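Local coordinates for ThiJ/PfpI domain protein (Brachyspira murdochii, PDB 4HCJ) that is of unknown specific function but belongs to the DJ-1/PfpI family, is probably a hydrolase and can bind magnesium ions, at residues Q17-D21 / E22-E26. Numbering follows the deposited sequence.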
loop_
_atom_site.group_PDB
_atom_site.type_symbol
_atom_site.label_atom_id
_atom_site.label_comp_id
_atom_site.label_asym_id
_atom_site.label_seq_id
_atom_site.Cartn_x
_atom_site.Cartn_y
_atom_site.Cartn_z
ATOM N N GLN A 17 -13.213 -5.511 -4.737
ATOM C CA GLN A 17 -13.196 -6.769 -5.462
ATOM C C GLN A 17 -11.924 -6.855 -6.273
ATOM O O GLN A 17 -11.444 -5.857 -6.813
ATOM C CB GLN A 17 -14.411 -6.903 -6.368
ATOM C CG GLN A 17 -15.737 -6.470 -5.718
ATOM C CD GLN A 17 -16.256 -7.369 -4.582
ATOM O OE1 GLN A 17 -15.700 -8.415 -4.293
ATOM N NE2 GLN A 17 -17.294 -6.914 -3.915
ATOM N N ASN A 18 -11.382 -8.060 -6.337
ATOM C CA ASN A 18 -10.209 -8.366 -7.137
ATOM C C ASN A 18 -8.927 -7.691 -6.682
ATOM O O ASN A 18 -8.023 -7.454 -7.487
ATOM C CB ASN A 18 -10.474 -8.134 -8.622
ATOM C CG ASN A 18 -11.518 -9.076 -9.143
ATOM O OD1 ASN A 18 -11.607 -10.220 -8.697
ATOM N ND2 ASN A 18 -12.353 -8.598 -10.044
ATOM N N PHE A 19 -8.808 -7.443 -5.374
ATOM C CA PHE A 19 -7.502 -7.133 -4.814
ATOM C C PHE A 19 -6.613 -8.384 -4.873
ATOM O O PHE A 19 -7.086 -9.517 -4.976
ATOM C CB PHE A 19 -7.623 -6.589 -3.385
ATOM C CG PHE A 19 -8.104 -7.605 -2.360
ATOM C CD1 PHE A 19 -7.203 -8.442 -1.709
ATOM C CD2 PHE A 19 -9.455 -7.718 -2.053
ATOM C CE1 PHE A 19 -7.634 -9.372 -0.766
ATOM C CE2 PHE A 19 -9.898 -8.646 -1.110
ATOM C CZ PHE A 19 -8.989 -9.479 -0.471
ATOM N N GLN A 20 -5.305 -8.166 -4.808
ATOM C CA GLN A 20 -4.361 -9.266 -4.915
ATOM C C GLN A 20 -4.255 -10.002 -3.583
ATOM O O GLN A 20 -3.676 -9.481 -2.625
ATOM C CB GLN A 20 -2.990 -8.748 -5.360
ATOM C CG GLN A 20 -2.041 -9.850 -5.781
ATOM C CD GLN A 20 -2.446 -10.481 -7.089
ATOM O OE1 GLN A 20 -2.647 -9.780 -8.084
ATOM N NE2 GLN A 20 -2.614 -11.801 -7.088
ATOM N N ASP A 21 -4.812 -11.212 -3.517
ATOM C CA ASP A 21 -4.919 -11.914 -2.242
ATOM C C ASP A 21 -3.595 -12.003 -1.491
ATOM O O ASP A 21 -3.540 -11.715 -0.296
ATOM C CB ASP A 21 -5.456 -13.346 -2.435
ATOM C CG ASP A 21 -6.830 -13.396 -3.062
ATOM O OD1 ASP A 21 -7.715 -14.084 -2.500
ATOM O OD2 ASP A 21 -7.013 -12.774 -4.128
ATOM N N GLU A 22 -2.529 -12.427 -2.164
ATOM C CA GLU A 22 -1.297 -12.708 -1.439
ATOM C C GLU A 22 -0.742 -11.446 -0.806
ATOM O O GLU A 22 -0.205 -11.457 0.301
ATOM C CB GLU A 22 -0.234 -13.269 -2.382
ATOM C CG GLU A 22 -0.636 -14.520 -3.133
ATOM C CD GLU A 22 -1.176 -14.237 -4.531
ATOM O OE1 GLU A 22 -1.902 -13.230 -4.724
ATOM O OE2 GLU A 22 -0.865 -15.028 -5.456
ATOM N N GLU A 23 -0.852 -10.345 -1.536
ATOM C CA GLU A 23 -0.299 -9.078 -1.060
ATOM C C GLU A 23 -0.953 -8.663 0.241
ATOM O O GLU A 23 -0.271 -8.186 1.159
ATOM C CB GLU A 23 -0.472 -7.982 -2.115
ATOM C CG GLU A 23 0.326 -8.220 -3.393
ATOM C CD GLU A 23 0.041 -7.211 -4.489
ATOM O OE1 GLU A 23 -0.755 -6.288 -4.252
ATOM O OE2 GLU A 23 0.623 -7.346 -5.596
ATOM N N TYR A 24 -2.273 -8.851 0.329
ATOM C CA TYR A 24 -3.007 -8.545 1.539
ATOM C C TYR A 24 -2.784 -9.599 2.632
ATOM O O TYR A 24 -2.318 -9.271 3.730
ATOM C CB TYR A 24 -4.513 -8.393 1.240
ATOM C CG TYR A 24 -5.339 -8.243 2.503
ATOM C CD1 TYR A 24 -5.285 -7.078 3.276
ATOM C CD2 TYR A 24 -6.162 -9.276 2.933
ATOM C CE1 TYR A 24 -6.022 -6.957 4.433
ATOM C CE2 TYR A 24 -6.914 -9.156 4.089
ATOM C CZ TYR A 24 -6.842 -7.995 4.835
ATOM O OH TYR A 24 -7.600 -7.889 5.976
ATOM N N PHE A 25 -3.143 -10.851 2.365
ATOM C CA PHE A 25 -3.146 -11.856 3.429
ATOM C C PHE A 25 -1.748 -12.162 3.969
ATOM O O PHE A 25 -1.576 -12.333 5.181
ATOM C CB PHE A 25 -3.857 -13.140 2.978
ATOM C CG PHE A 25 -5.337 -12.961 2.758
ATOM C CD1 PHE A 25 -6.209 -12.787 3.833
ATOM C CD2 PHE A 25 -5.856 -12.958 1.465
ATOM C CE1 PHE A 25 -7.576 -12.609 3.614
ATOM C CE2 PHE A 25 -7.223 -12.783 1.243
ATOM C CZ PHE A 25 -8.077 -12.606 2.317
ATOM N N GLU A 26 -0.752 -12.242 3.091
ATOM C CA GLU A 26 0.593 -12.566 3.555
ATOM C C GLU A 26 1.219 -11.411 4.324
ATOM O O GLU A 26 1.913 -11.622 5.316
ATOM C CB GLU A 26 1.489 -13.009 2.398
ATOM C CG GLU A 26 1.001 -14.289 1.736
ATOM C CD GLU A 26 1.867 -14.735 0.564
ATOM O OE1 GLU A 26 2.931 -14.125 0.337
ATOM O OE2 GLU A 26 1.493 -15.701 -0.130
#
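Phe19, the last apolar residue before helix 21-33, meets the first turn of that helix through CE1, which lies 3.8 Å from Tyr24 CB, while Phe25 CE2 comes up to the Phe19 ring edge. The Phe19 and Tyr24 planes stand 78° apart, and apolar rings suit this tight, buried side; strand 46-50 also touches Phe19. Asp21 lies alongside Phe25; hydrogen bonds from Leu52 N to OD2 and Gly54 N to OD1 satisfy this buried acid, which is why an aspartate fits here. The helix opens with a nearly straight bond from Phe25 N to Asp21 O (2.8 Å) and a weak one from Tyr24 N to the carbonyl O of Gln20, the N-cap residue. Gln20 CB and CG pack on the carboxylate of buried Glu23, whose OE1 is hydrogen-bonded to Gly77 N. The looser, partly exposed side is the Gln20-Glu22 pair: the Gln20 chain bends at chi2 (71°), carrying NE2 to the syn lone pair of Glu22 OE1, which lies 2.9 Å from NE2 in the plane of the Gln20 amide. An alanine at Gln20 is likely to leave Glu22 OE1 without its amide donor and the Glu23 carboxylate without the CG methylene packed against it. This helix N-terminus, entered from the loop after strand 9-13, belongs to the first strand-loop-helix unit of the alpha-beta-alpha sandwich.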